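Local atomic coordinates of erythromycin C-12 hydroxylase (Saccharopolyspora erythraea, PDB entry 2JJN), a protein that hydroxylates erythromycin D at C-12 of its macrolactone ring to give erythromycin C, a haem-dependent monooxygenase step in erythromycin biosynthesis. Residues S103-P108 with S214-A219; P116-V121 with N363-E368; S124-A129 with D137-P142; V281-P286 with S318-S323. The protein carries 2 engineered substitutions. All blocks are in the same frame, centred on the assembly; numbering follows the deposited sequence. Where two conformers were deposited one is given.

Contact 1. Residues S103-P108 with S214-A219; sequences SSAFTP and SRLVLA. With SO4 (sulfate ion), chain F.
R215 reaches over the end of helix 94-105 to A105, and the pairing illustrates how an arginine can use one side chain for both packing and hydrogen bonding. The polar part centres on A105 O. R215 NE donates to A105 O at 2.8 Å along a nearly straight N-H line (164°), in the carbonyl plane and on a lone pair. R215 NH2 adds a weak, longer bond to the same oxygen, and the bend of the arginine at chi3 (61°) turns the guanidinium edge toward the carbonyl. The other terminal nitrogen, NH1, is held by a salt bridge to D210.

The apolar part is compact. The methyl of A105 packs against the root of the arginine, with A105 CB 3.7 Å from R215 CB. One branch of L216 meets the same methyl, A105 CB lying 3.8 Å from L216 CD2. T107 CG2 comes to the rim of the guanidinium, 3.6 Å from R215 NH2, the two side chains crossing at about a right angle. At the far end A219 CB touches S104 OG, whose hydroxyl is bonded to V101 O.

Away from this interface, S103 OG donates to a sulfate ion that R99 also binds. F106, the centre of an inverse gamma turn, touches the haem. L216 touches V102 of helix 94-105 and F234 and S235 of the long helix 228-259, so helix 212-218 borders both.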
loop_
_atom_site.group_PDB
_atom_site.type_symbol
_atom_site.label_atom_id
_atom_site.label_comp_id
_atom_site.label_asym_id
_atom_site.label_seq_id
_atom_site.Cartn_x
_atom_site.Cartn_y
_atom_site.Cartn_z
ATOM N N SER A 103 16.942 4.290 -6.170
ATOM C CA SER A 103 16.877 5.502 -5.342
ATOM C C SER A 103 17.573 6.658 -6.043
ATOM O O SER A 103 17.170 7.809 -5.875
ATOM C CB SER A 103 17.507 5.246 -3.963
ATOM O OG SER A 103 17.680 6.439 -3.198
ATOM N N SER A 104 18.622 6.360 -6.823
ATOM C CA SER A 104 19.357 7.416 -7.521
ATOM C C SER A 104 18.499 8.048 -8.637
ATOM O O SER A 104 18.734 9.162 -9.081
ATOM C CB SER A 104 20.687 6.872 -8.057
ATOM O OG SER A 104 20.469 6.065 -9.215
ATOM N N ALA A 105 17.469 7.337 -9.070
ATOM C CA ALA A 105 16.477 7.876 -10.028
ATOM C C ALA A 105 15.208 8.482 -9.389
ATOM O O ALA A 105 14.720 9.530 -9.823
ATOM C CB ALA A 105 16.062 6.769 -10.972
ATOM N N PHE A 106 14.601 7.714 -8.475
ATOM C CA PHE A 106 13.356 8.097 -7.779
ATOM C C PHE A 106 13.771 8.921 -6.561
ATOM O O PHE A 106 13.820 8.405 -5.450
ATOM C CB PHE A 106 12.608 6.814 -7.360
ATOM C CG PHE A 106 11.182 7.061 -6.882
ATOM C CD1 PHE A 106 10.468 8.166 -7.320
ATOM C CD2 PHE A 106 10.573 6.175 -5.997
ATOM C CE1 PHE A 106 9.152 8.400 -6.866
ATOM C CE2 PHE A 106 9.267 6.395 -5.533
ATOM C CZ PHE A 106 8.556 7.499 -5.963
ATOM N N THR A 107 14.105 10.187 -6.781
ATOM C CA THR A 107 14.660 11.027 -5.703
ATOM C C THR A 107 13.613 11.852 -4.919
ATOM O O THR A 107 12.475 12.017 -5.367
ATOM C CB THR A 107 15.687 11.979 -6.283
ATOM O OG1 THR A 107 15.029 12.867 -7.191
ATOM C CG2 THR A 107 16.776 11.189 -6.997
ATOM N N PRO A 108 14.000 12.392 -3.738
ATOM C CA PRO A 108 13.084 13.288 -2.990
ATOM C C PRO A 108 12.442 14.464 -3.805
ATOM O O PRO A 108 11.248 14.833 -3.588
ATOM C CB PRO A 108 14.011 13.867 -1.904
ATOM C CG PRO A 108 15.005 12.739 -1.644
ATOM C CD PRO A 108 15.276 12.158 -3.015
ATOM N N SER A 214 13.359 7.046 -17.985
ATOM C CA SER A 214 14.692 7.460 -18.498
ATOM C C SER A 214 15.725 7.490 -17.396
ATOM O O SER A 214 16.879 7.050 -17.582
ATOM C CB SER A 214 14.608 8.847 -19.103
ATOM O OG SER A 214 13.774 8.854 -20.270
ATOM N N ARG A 215 15.352 8.026 -16.221
ATOM C CA ARG A 215 16.301 8.073 -15.141
ATOM C C ARG A 215 16.670 6.680 -14.642
ATOM O O ARG A 215 17.831 6.451 -14.275
ATOM C CB ARG A 215 15.739 8.903 -13.995
ATOM C CG ARG A 215 15.602 10.380 -14.362
ATOM C CD ARG A 215 14.857 11.155 -13.264
ATOM N NE ARG A 215 15.582 11.098 -12.000
ATOM C CZ ARG A 215 16.585 11.909 -11.668
ATOM N NH1 ARG A 215 16.978 12.870 -12.495
ATOM N NH2 ARG A 215 17.195 11.763 -10.489
ATOM N N LEU A 216 15.704 5.762 -14.676
ATOM C CA LEU A 216 15.974 4.389 -14.243
ATOM C C LEU A 216 16.925 3.688 -15.240
ATOM O O LEU A 216 17.815 2.926 -14.843
ATOM C CB LEU A 216 14.675 3.585 -14.156
ATOM C CG LEU A 216 13.866 3.923 -12.896
ATOM C CD1 LEU A 216 12.448 3.383 -13.105
ATOM C CD2 LEU A 216 14.511 3.325 -11.622
ATOM N N VAL A 217 16.746 3.963 -16.529
ATOM C CA VAL A 217 17.634 3.364 -17.557
ATOM C C VAL A 217 19.047 3.946 -17.488
ATOM O O VAL A 217 20.062 3.248 -17.761
ATOM C CB VAL A 217 16.984 3.430 -18.970
ATOM C CG1 VAL A 217 18.032 3.307 -20.075
ATOM C CG2 VAL A 217 15.827 2.390 -19.056
ATOM N N LEU A 218 19.128 5.237 -17.159
ATOM C CA LEU A 218 20.456 5.866 -17.115
ATOM C C LEU A 218 21.187 5.698 -15.770
ATOM O O LEU A 218 22.389 5.966 -15.688
ATOM C CB LEU A 218 20.351 7.344 -17.485
ATOM C CG LEU A 218 19.900 7.656 -18.895
ATOM C CD1 LEU A 218 19.741 9.186 -18.970
ATOM C CD2 LEU A 218 20.933 7.174 -19.875
ATOM N N ALA A 219 20.467 5.232 -14.735
ATOM C CA ALA A 219 21.043 5.090 -13.397
ATOM C C ALA A 219 22.154 4.043 -13.367
ATOM O O ALA A 219 22.094 2.987 -14.046
ATOM C CB ALA A 219 19.944 4.676 -12.392
HETATM S S SO4 F . 16.382 5.101 0.008
HETATM O O1 SO4 F . 14.932 5.146 0.230
HETATM O O2 SO4 F . 16.743 3.959 -0.821
HETATM O O3 SO4 F . 17.083 4.949 1.271
HETATM O O4 SO4 F . 16.765 6.368 -0.617
#

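Contact 2. Residues P116-V121 with N363-E368; sequences PRIRDV and NRVALE
I118 and R119 are the residues of 116-121 that meet segment 363-368 of helix 356-374. I118 comes first, and its part is purely apolar: its CG2 branch, I118 CG2, lies 3.8 Å from V365 CG1, and the same side chain also touches I147, L358 and L361. The two axes run in the same general direction at 37°, 9.4 Å apart at closest approach. This is one pair of the helix bundle at the core of the P450 fold, in which helices 115-127, 142-152, 228-259 and 356-374 pack together.

Next along the chain, R119 both packs and pairs charges. V365 CG1 sits 3.6 Å from R119 CA, and the valine methyls lie under one face of the guanidinium, with V365 CG2 3.7 Å from R119 NH2. With CG anti to the backbone N (chi1 -166°), the bend at chi3 brings the NH1/NH2 edge to the carboxylate. R119 NH1 and R119 NH2 grip E368 OE1 end-on, at 2.9 and 2.8 Å, the guanidinium and carboxylate nearly coplanar. E368 OE2 accepts from R364 NH1 on its syn side, so one carboxylate bridges two arginines. Their like charges come close together; E115 and E369 probably offset the repulsion.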
loop_
_atom_site.group_PDB
_atom_site.type_symbol
_atom_site.label_atom_id
_atom_site.label_comp_id
_atom_site.label_asym_id
_atom_site.label_seq_id
_atom_site.Cartn_x
_atom_site.Cartn_y
_atom_site.Cartn_z
ATOM N N PRO A 116 2.237 20.513 -7.358
ATOM C CA PRO A 116 1.267 21.265 -8.164
ATOM C C PRO A 116 0.429 20.386 -9.106
ATOM O O PRO A 116 -0.827 20.588 -9.235
ATOM C CB PRO A 116 2.144 22.259 -8.943
ATOM C CG PRO A 116 3.394 22.410 -8.111
ATOM C CD PRO A 116 3.615 21.001 -7.535
ATOM N N ARG A 117 1.050 19.408 -9.779
ATOM C CA ARG A 117 0.251 18.528 -10.671
ATOM C C ARG A 117 -0.768 17.665 -9.881
ATOM O O ARG A 117 -1.901 17.428 -10.324
ATOM C CB ARG A 117 1.153 17.649 -11.579
ATOM C CG ARG A 117 0.353 16.709 -12.451
ATOM C CD ARG A 117 -0.491 17.438 -13.479
ATOM N NE ARG A 117 -1.054 16.469 -14.424
ATOM C CZ ARG A 117 -2.201 16.617 -15.080
ATOM N NH1 ARG A 117 -2.916 17.736 -14.945
ATOM N NH2 ARG A 117 -2.631 15.648 -15.887
ATOM N N ILE A 118 -0.332 17.170 -8.715
ATOM C CA ILE A 118 -1.216 16.402 -7.872
ATOM C C ILE A 118 -2.444 17.267 -7.498
ATOM O O ILE A 118 -3.585 16.801 -7.532
ATOM C CB ILE A 118 -0.529 15.922 -6.582
ATOM C CG1 ILE A 118 0.562 14.885 -6.947
ATOM C CG2 ILE A 118 -1.539 15.273 -5.644
ATOM C CD1 ILE A 118 1.550 14.602 -5.780
ATOM N N ARG A 119 -2.176 18.495 -7.119
ATOM C CA ARG A 119 -3.239 19.417 -6.725
ATOM C C ARG A 119 -4.161 19.740 -7.905
ATOM O O ARG A 119 -5.383 19.771 -7.773
ATOM C CB ARG A 119 -2.672 20.679 -6.114
ATOM C CG ARG A 119 -3.793 21.499 -5.390
ATOM C CD ARG A 119 -3.180 22.708 -4.671
ATOM N NE ARG A 119 -2.138 22.315 -3.733
ATOM C CZ ARG A 119 -2.376 21.756 -2.532
ATOM N NH1 ARG A 119 -3.636 21.502 -2.096
ATOM N NH2 ARG A 119 -1.329 21.493 -1.732
ATOM N N ASP A 120 -3.577 19.977 -9.065
ATOM C CA ASP A 120 -4.338 20.271 -10.283
ATOM C C ASP A 120 -5.278 19.137 -10.663
ATOM O O ASP A 120 -6.459 19.335 -10.902
ATOM C CB ASP A 120 -3.308 20.500 -11.403
ATOM C CG ASP A 120 -3.956 20.804 -12.736
ATOM O OD1 ASP A 120 -4.723 21.776 -12.781
ATOM O OD2 ASP A 120 -3.649 20.129 -13.759
ATOM N N VAL A 121 -4.749 17.917 -10.756
ATOM C CA VAL A 121 -5.574 16.747 -11.080
ATOM C C VAL A 121 -6.672 16.573 -10.054
ATOM O O VAL A 121 -7.829 16.389 -10.406
ATOM C CB VAL A 121 -4.668 15.472 -11.131
ATOM C CG1 VAL A 121 -5.536 14.198 -11.194
ATOM C CG2 VAL A 121 -3.712 15.551 -12.326
ATOM N N ASN A 363 -1.871 12.046 -0.401
ATOM C CA ASN A 363 -3.034 11.993 0.494
ATOM C C ASN A 363 -3.206 13.320 1.254
ATOM O O ASN A 363 -4.355 13.724 1.555
ATOM C CB ASN A 363 -2.915 10.773 1.424
ATOM C CG ASN A 363 -3.319 9.544 0.717
ATOM O OD1 ASN A 363 -4.516 9.245 0.659
ATOM N ND2 ASN A 363 -2.357 8.855 0.120
ATOM N N ARG A 364 -2.118 14.051 1.527
ATOM C CA ARG A 364 -2.241 15.385 2.105
ATOM C C ARG A 364 -3.018 16.265 1.134
ATOM O O ARG A 364 -3.988 16.947 1.511
ATOM C CB ARG A 364 -0.855 16.004 2.342
ATOM C CG ARG A 364 -0.992 17.464 2.790
ATOM C CD ARG A 364 0.369 18.049 3.227
ATOM N NE ARG A 364 1.349 18.223 2.149
ATOM C CZ ARG A 364 1.440 19.294 1.348
ATOM N NH1 ARG A 364 0.521 20.269 1.379
ATOM N NH2 ARG A 364 2.488 19.410 0.515
ATOM N N VAL A 365 -2.542 16.291 -0.102
ATOM C CA VAL A 365 -3.156 17.178 -1.086
ATOM C C VAL A 365 -4.612 16.790 -1.311
ATOM O O VAL A 365 -5.498 17.640 -1.341
ATOM C CB VAL A 365 -2.360 17.186 -2.405
ATOM C CG1 VAL A 365 -3.113 17.990 -3.462
ATOM C CG2 VAL A 365 -0.979 17.801 -2.192
ATOM N N ALA A 366 -4.871 15.495 -1.420
ATOM C CA ALA A 366 -6.253 15.074 -1.630
ATOM C C ALA A 366 -7.160 15.511 -0.469
ATOM O O ALA A 366 -8.301 16.014 -0.708
ATOM C CB ALA A 366 -6.321 13.558 -1.807
ATOM N N LEU A 367 -6.715 15.311 0.771
ATOM C CA LEU A 367 -7.564 15.731 1.875
ATOM C C LEU A 367 -7.717 17.274 1.938
ATOM O O LEU A 367 -8.844 17.783 2.180
ATOM C CB LEU A 367 -7.044 15.172 3.190
ATOM C CG LEU A 367 -7.903 15.483 4.431
ATOM C CD1 LEU A 367 -9.318 14.988 4.195
ATOM C CD2 LEU A 367 -7.305 14.769 5.663
ATOM N N GLU A 368 -6.624 17.980 1.653
ATOM C CA GLU A 368 -6.725 19.436 1.560
ATOM C C GLU A 368 -7.802 19.862 0.588
ATOM O O GLU A 368 -8.573 20.796 0.861
ATOM C CB GLU A 368 -5.393 20.033 1.132
ATOM C CG GLU A 368 -4.320 19.979 2.249
ATOM C CD GLU A 368 -2.952 20.435 1.725
ATOM O OE1 GLU A 368 -2.771 20.578 0.489
ATOM O OE2 GLU A 368 -2.018 20.616 2.549
#

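Contact 3. Residues S124-A129 with D137-P142; sequences SLLADA and DVLAFP
L126 and L139 meet on the buried side of this contact, whereas L125, A129, V138 and P142 form its partly exposed side. On the buried side the two leucines approach through their branch ends, L126 CD2 lying 4.0 Å from L139 CD2. L139 stands with CG anti to the backbone N (chi1 179°), which carries its two methyls toward helix 115-127, one to each of the consecutive leucines there. Beyond them L126 rests on I370 and F374, and L139 on L250, so the pair links the contact to helix 356-374 through L126 and to helix 228-259 through L139.

The partly exposed side is uneven. At one end A129 CB nests against a valine branch, 3.6 Å from V138 CG1, and that methyl also approaches the backbone oxygen of L125. In the middle, L125 lies along the backbone of the facing segment: L125 CD1 is 3.6 Å from V138 O and 3.9 Å from L139 CD1. Toward P142 the fit slackens, with L125 CD1 at 4.3 Å from P142 CG.

Helix 135-140, which has a wider pi-type turn over 137-140, follows strand 132-134 in the chain, and the short connection folds this turn back onto the end of helix 115-127. The chemistry is that of aliphatic groups meeting one another or a backbone carbonyl; the two segments are probably held together here by shape and burial rather than by directional bonds.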
loop_
_atom_site.group_PDB
_atom_site.type_symbol
_atom_site.label_atom_id
_atom_site.label_comp_id
_atom_site.label_asym_id
_atom_site.label_seq_id
_atom_site.Cartn_x
_atom_site.Cartn_y
_atom_site.Cartn_z
ATOM N N SER A 124 -9.400 19.389 -10.307
ATOM C CA SER A 124 -10.239 19.226 -11.502
ATOM C C SER A 124 -11.169 18.051 -11.434
ATOM O O SER A 124 -12.332 18.173 -11.836
ATOM C CB SER A 124 -9.347 19.111 -12.716
ATOM O OG SER A 124 -8.765 20.379 -13.003
ATOM N N LEU A 125 -10.686 16.948 -10.873
ATOM C CA LEU A 125 -11.564 15.777 -10.777
ATOM C C LEU A 125 -12.725 16.068 -9.816
ATOM O O LEU A 125 -13.871 15.704 -10.065
ATOM C CB LEU A 125 -10.772 14.567 -10.283
ATOM C CG LEU A 125 -9.720 14.031 -11.285
ATOM C CD1 LEU A 125 -8.970 12.911 -10.575
ATOM C CD2 LEU A 125 -10.379 13.512 -12.554
ATOM N N LEU A 126 -12.425 16.678 -8.672
ATOM C CA LEU A 126 -13.506 16.946 -7.690
ATOM C C LEU A 126 -14.480 18.021 -8.191
ATOM O O LEU A 126 -15.672 17.952 -7.888
ATOM C CB LEU A 126 -12.900 17.397 -6.353
ATOM C CG LEU A 126 -12.182 16.270 -5.572
ATOM C CD1 LEU A 126 -11.591 16.870 -4.338
ATOM C CD2 LEU A 126 -13.159 15.135 -5.266
ATOM N N ALA A 127 -13.986 18.987 -8.971
ATOM C CA ALA A 127 -14.860 20.106 -9.404
ATOM C C ALA A 127 -16.025 19.661 -10.296
ATOM O O ALA A 127 -17.058 20.326 -10.375
ATOM C CB ALA A 127 -14.042 21.175 -10.076
ATOM N N ASP A 128 -15.881 18.490 -10.910
ATOM C CA ASP A 128 -16.906 17.980 -11.792
ATOM C C ASP A 128 -17.795 16.879 -11.227
ATOM O O ASP A 128 -18.690 16.380 -11.922
ATOM C CB ASP A 128 -16.226 17.499 -13.071
ATOM C CG ASP A 128 -15.690 18.650 -13.882
ATOM O OD1 ASP A 128 -16.308 19.726 -13.806
ATOM O OD2 ASP A 128 -14.665 18.462 -14.556
ATOM N N ALA A 129 -17.601 16.531 -9.968
ATOM C CA ALA A 129 -18.221 15.295 -9.459
ATOM C C ALA A 129 -19.617 15.453 -8.834
ATOM O O ALA A 129 -20.260 14.448 -8.467
ATOM C CB ALA A 129 -17.282 14.650 -8.468
ATOM N N ASP A 137 -14.131 5.892 -7.697
ATOM C CA ASP A 137 -14.159 6.108 -9.114
ATOM C C ASP A 137 -13.761 7.530 -9.517
ATOM O O ASP A 137 -13.125 7.726 -10.565
ATOM C CB ASP A 137 -15.549 5.806 -9.709
ATOM C CG ASP A 137 -15.854 4.345 -9.806
ATOM O OD1 ASP A 137 -14.987 3.488 -9.535
ATOM O OD2 ASP A 137 -17.038 4.063 -10.111
ATOM N N VAL A 138 -14.150 8.521 -8.689
ATOM C CA VAL A 138 -13.974 9.928 -9.087
ATOM C C VAL A 138 -12.540 10.388 -8.837
ATOM O O VAL A 138 -11.950 11.097 -9.664
ATOM C CB VAL A 138 -14.945 10.871 -8.362
ATOM C CG1 VAL A 138 -14.556 12.358 -8.552
ATOM C CG2 VAL A 138 -16.359 10.648 -8.904
ATOM N N LEU A 139 -11.990 9.996 -7.680
ATOM C CA LEU A 139 -10.696 10.562 -7.259
ATOM C C LEU A 139 -9.685 9.517 -6.803
ATOM O O LEU A 139 -8.522 9.550 -7.241
ATOM C CB LEU A 139 -10.903 11.571 -6.114
ATOM C CG LEU A 139 -9.594 12.197 -5.587
ATOM C CD1 LEU A 139 -8.882 12.996 -6.677
ATOM C CD2 LEU A 139 -9.825 13.106 -4.390
ATOM N N ALA A 140 -10.073 8.635 -5.898
ATOM C CA ALA A 140 -9.014 7.875 -5.189
ATOM C C ALA A 140 -8.370 6.892 -6.137
ATOM O O ALA A 140 -7.182 6.585 -6.018
ATOM C CB ALA A 140 -9.556 7.165 -3.967
ATOM N N PHE A 141 -9.146 6.378 -7.081
ATOM C CA PHE A 141 -8.574 5.446 -8.058
ATOM C C PHE A 141 -7.787 6.201 -9.128
ATOM O O PHE A 141 -6.570 5.915 -9.309
ATOM C CB PHE A 141 -9.642 4.539 -8.686
ATOM C CG PHE A 141 -9.066 3.498 -9.604
ATOM C CD1 PHE A 141 -8.745 2.232 -9.098
ATOM C CD2 PHE A 141 -8.827 3.796 -10.944
ATOM C CE1 PHE A 141 -8.217 1.250 -9.955
ATOM C CE2 PHE A 141 -8.276 2.835 -11.819
ATOM C CZ PHE A 141 -7.974 1.571 -11.303
ATOM N N PRO A 142 -8.394 7.178 -9.839
ATOM C CA PRO A 142 -7.638 7.840 -10.918
ATOM C C PRO A 142 -6.407 8.661 -10.495
ATOM O O PRO A 142 -5.433 8.750 -11.253
ATOM C CB PRO A 142 -8.639 8.762 -11.590
ATOM C CG PRO A 142 -9.881 8.754 -10.727
ATOM C CD PRO A 142 -9.800 7.651 -9.753
#

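Contact 4. Residues V281-P286 with S318-S323; sequences VLRYRP and SANRDS
R283 and N320 bring the two backbones together, their CA atoms 5.8 Å apart where the last turn of helix 274-284 faces the end of helix 316-320. Around this point each helix end presents carbonyl oxygens, and side chains of the partner take them up. N320 ND2 donates to R283 O at 3.0 Å, tilted from the carbonyl plane, and also bonds S345 OG. R283 NH1 makes a weak bond to N320 O at 2.8 Å, the two side chains sliding past each other in opposite senses. P286 meets the same amide tip to tip, P286 CG 3.8 Å from N320 ND2.

R321 grips the next carbonyl side-on. R321 NH2 and R321 NE donate to Y284 O at 2.9 and 3.1 Å, with the NE bond on a lone pair in the carbonyl plane. The bend at chi2 (-58°) helps lay the guanidinium flat over the phenol ring of the same tyrosine: planes are 8° apart and R321 CZ lies 3.9 Å from the Y284 ring centroid, a cation-pi stack. Its third nitrogen, NH1, forms a salt bridge to D330. The positive group at a helix C-terminus would suit the helix dipole.

L282, one residue before R283, touches the haem. R283 also reaches P329 O and is paired with E280 of its own helix, the ExxR motif of the K helix characteristic of the P450 fold.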
loop_
_atom_site.group_PDB
_atom_site.type_symbol
_atom_site.label_atom_id
_atom_site.label_comp_id
_atom_site.label_asym_id
_atom_site.label_seq_id
_atom_site.Cartn_x
_atom_site.Cartn_y
_atom_site.Cartn_z
ATOM N N VAL A 281 -4.445 7.773 10.389
ATOM C CA VAL A 281 -5.227 6.796 9.590
ATOM C C VAL A 281 -4.332 5.674 9.100
ATOM O O VAL A 281 -4.728 4.506 9.121
ATOM C CB VAL A 281 -5.970 7.477 8.421
ATOM C CG1 VAL A 281 -6.694 6.358 7.576
ATOM C CG2 VAL A 281 -6.973 8.519 8.951
ATOM N N LEU A 282 -3.102 5.990 8.699
ATOM C CA LEU A 282 -2.174 4.921 8.336
ATOM C C LEU A 282 -1.980 3.943 9.491
ATOM O O LEU A 282 -1.931 2.751 9.269
ATOM C CB LEU A 282 -0.807 5.505 7.977
ATOM C CG LEU A 282 -0.666 5.925 6.516
ATOM C CD1 LEU A 282 0.532 6.878 6.377
ATOM C CD2 LEU A 282 -0.481 4.692 5.551
ATOM N N ARG A 283 -1.877 4.458 10.724
ATOM C CA ARG A 283 -1.731 3.533 11.880
ATOM C C ARG A 283 -3.027 2.732 12.077
ATOM O O ARG A 283 -3.027 1.492 12.293
ATOM C CB ARG A 283 -1.378 4.289 13.157
ATOM C CG ARG A 283 -1.130 3.347 14.331
ATOM C CD ARG A 283 -1.074 4.163 15.644
ATOM N NE ARG A 283 -2.395 4.735 16.003
ATOM C CZ ARG A 283 -3.347 4.038 16.634
ATOM N NH1 ARG A 283 -3.123 2.746 16.963
ATOM N NH2 ARG A 283 -4.534 4.588 16.921
ATOM N N TYR A 284 -4.157 3.448 12.029
ATOM C CA TYR A 284 -5.422 2.891 12.397
ATOM C C TYR A 284 -5.957 1.857 11.379
ATOM O O TYR A 284 -6.501 0.813 11.785
ATOM C CB TYR A 284 -6.380 4.096 12.583
ATOM C CG TYR A 284 -7.677 3.820 13.282
ATOM C CD1 TYR A 284 -7.698 3.588 14.649
ATOM C CD2 TYR A 284 -8.863 3.882 12.574
ATOM C CE1 TYR A 284 -8.943 3.390 15.292
ATOM C CE2 TYR A 284 -10.091 3.696 13.204
ATOM C CZ TYR A 284 -10.115 3.457 14.520
ATOM O OH TYR A 284 -11.388 3.260 15.071
ATOM N N ARG A 285 -5.811 2.184 10.099
ATOM C CA ARG A 285 -6.347 1.359 9.009
ATOM C C ARG A 285 -5.263 1.259 7.909
ATOM O O ARG A 285 -5.402 1.807 6.827
ATOM C CB ARG A 285 -7.641 1.971 8.486
ATOM C CG ARG A 285 -8.855 1.631 9.351
ATOM C CD ARG A 285 -10.086 2.294 8.805
ATOM N NE ARG A 285 -11.276 1.687 9.444
ATOM C CZ ARG A 285 -12.317 2.374 9.914
ATOM N NH1 ARG A 285 -12.388 3.706 9.856
ATOM N NH2 ARG A 285 -13.338 1.685 10.453
ATOM N N PRO A 286 -4.205 0.524 8.202
ATOM C CA PRO A 286 -3.076 0.356 7.231
ATOM C C PRO A 286 -3.585 -0.290 5.952
ATOM O O PRO A 286 -4.265 -1.296 6.018
ATOM C CB PRO A 286 -2.109 -0.584 7.963
ATOM C CG PRO A 286 -2.927 -1.282 9.025
ATOM C CD PRO A 286 -3.983 -0.237 9.448
ATOM N N SER A 318 -2.354 -5.802 13.357
ATOM C CA SER A 318 -2.389 -6.177 14.775
ATOM C C SER A 318 -1.333 -5.403 15.573
ATOM O O SER A 318 -1.606 -4.907 16.681
ATOM C CB SER A 318 -2.121 -7.669 14.838
ATOM O OG SER A 318 -2.153 -8.148 16.197
ATOM N N ALA A 319 -0.121 -5.305 15.030
ATOM C CA ALA A 319 0.952 -4.513 15.687
ATOM C C ALA A 319 0.496 -3.116 15.949
ATOM O O ALA A 319 0.791 -2.546 17.015
ATOM C CB ALA A 319 2.214 -4.496 14.792
ATOM N N ASN A 320 -0.196 -2.504 14.968
ATOM C CA ASN A 320 -0.616 -1.101 15.121
ATOM C C ASN A 320 -1.716 -0.924 16.181
ATOM O O ASN A 320 -1.957 0.180 16.620
ATOM C CB ASN A 320 -1.135 -0.585 13.790
ATOM C CG ASN A 320 -0.029 -0.299 12.755
ATOM O OD1 ASN A 320 1.164 -0.471 13.001
ATOM N ND2 ASN A 320 -0.482 0.127 11.553
ATOM N N ARG A 321 -2.436 -1.999 16.515
ATOM C CA ARG A 321 -3.515 -1.915 17.552
ATOM C C ARG A 321 -3.043 -2.560 18.873
ATOM O O ARG A 321 -3.859 -2.842 19.767
ATOM C CB ARG A 321 -4.757 -2.632 17.018
ATOM C CG ARG A 321 -5.320 -2.002 15.735
ATOM C CD ARG A 321 -5.708 -0.530 15.882
ATOM N NE ARG A 321 -6.553 -0.135 14.774
ATOM C CZ ARG A 321 -7.888 -0.047 14.813
ATOM N NH1 ARG A 321 -8.540 -0.236 15.953
ATOM N NH2 ARG A 321 -8.578 0.270 13.722
ATOM N N ASP A 322 -1.732 -2.803 18.958
ATOM C CA ASP A 322 -1.125 -3.471 20.171
ATOM C C ASP A 322 -0.869 -2.466 21.297
ATOM O O ASP A 322 -0.081 -1.558 21.129
ATOM C CB ASP A 322 0.183 -4.118 19.721
ATOM C CG ASP A 322 0.802 -5.006 20.754
ATOM O OD1 ASP A 322 1.698 -5.806 20.400
ATOM O OD2 ASP A 322 0.455 -4.854 21.951
ATOM N N SER A 323 -1.576 -2.639 22.427
ATOM C CA SER A 323 -1.444 -1.676 23.491
ATOM C C SER A 323 -0.031 -1.657 24.091
ATOM O O SER A 323 0.366 -0.686 24.804
ATOM C CB SER A 323 -2.479 -1.961 24.571
ATOM O OG SER A 323 -2.156 -3.149 25.269
#

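From the N terminus, contact 1 opens first, at the end of helix 94-105, and contact 2 opens soon after in helix 115-127. Contact 3 begins further along that same helix and closes at once, a short return through strand 132-134 lying within the spans of both earlier contacts. Contact 1 then closes at helix 212-218, while contact 2 is still open, so these two cross. Contact 4 joins helix 274-284 to helix 316-320, in series after contact 1 and within the span of contact 2, which closes last, in helix 356-374. Contacts 2 and 3 sit side by side; contacts 1 and 4 lie on opposite sides of the chain's centre, each with one residue touching the haem.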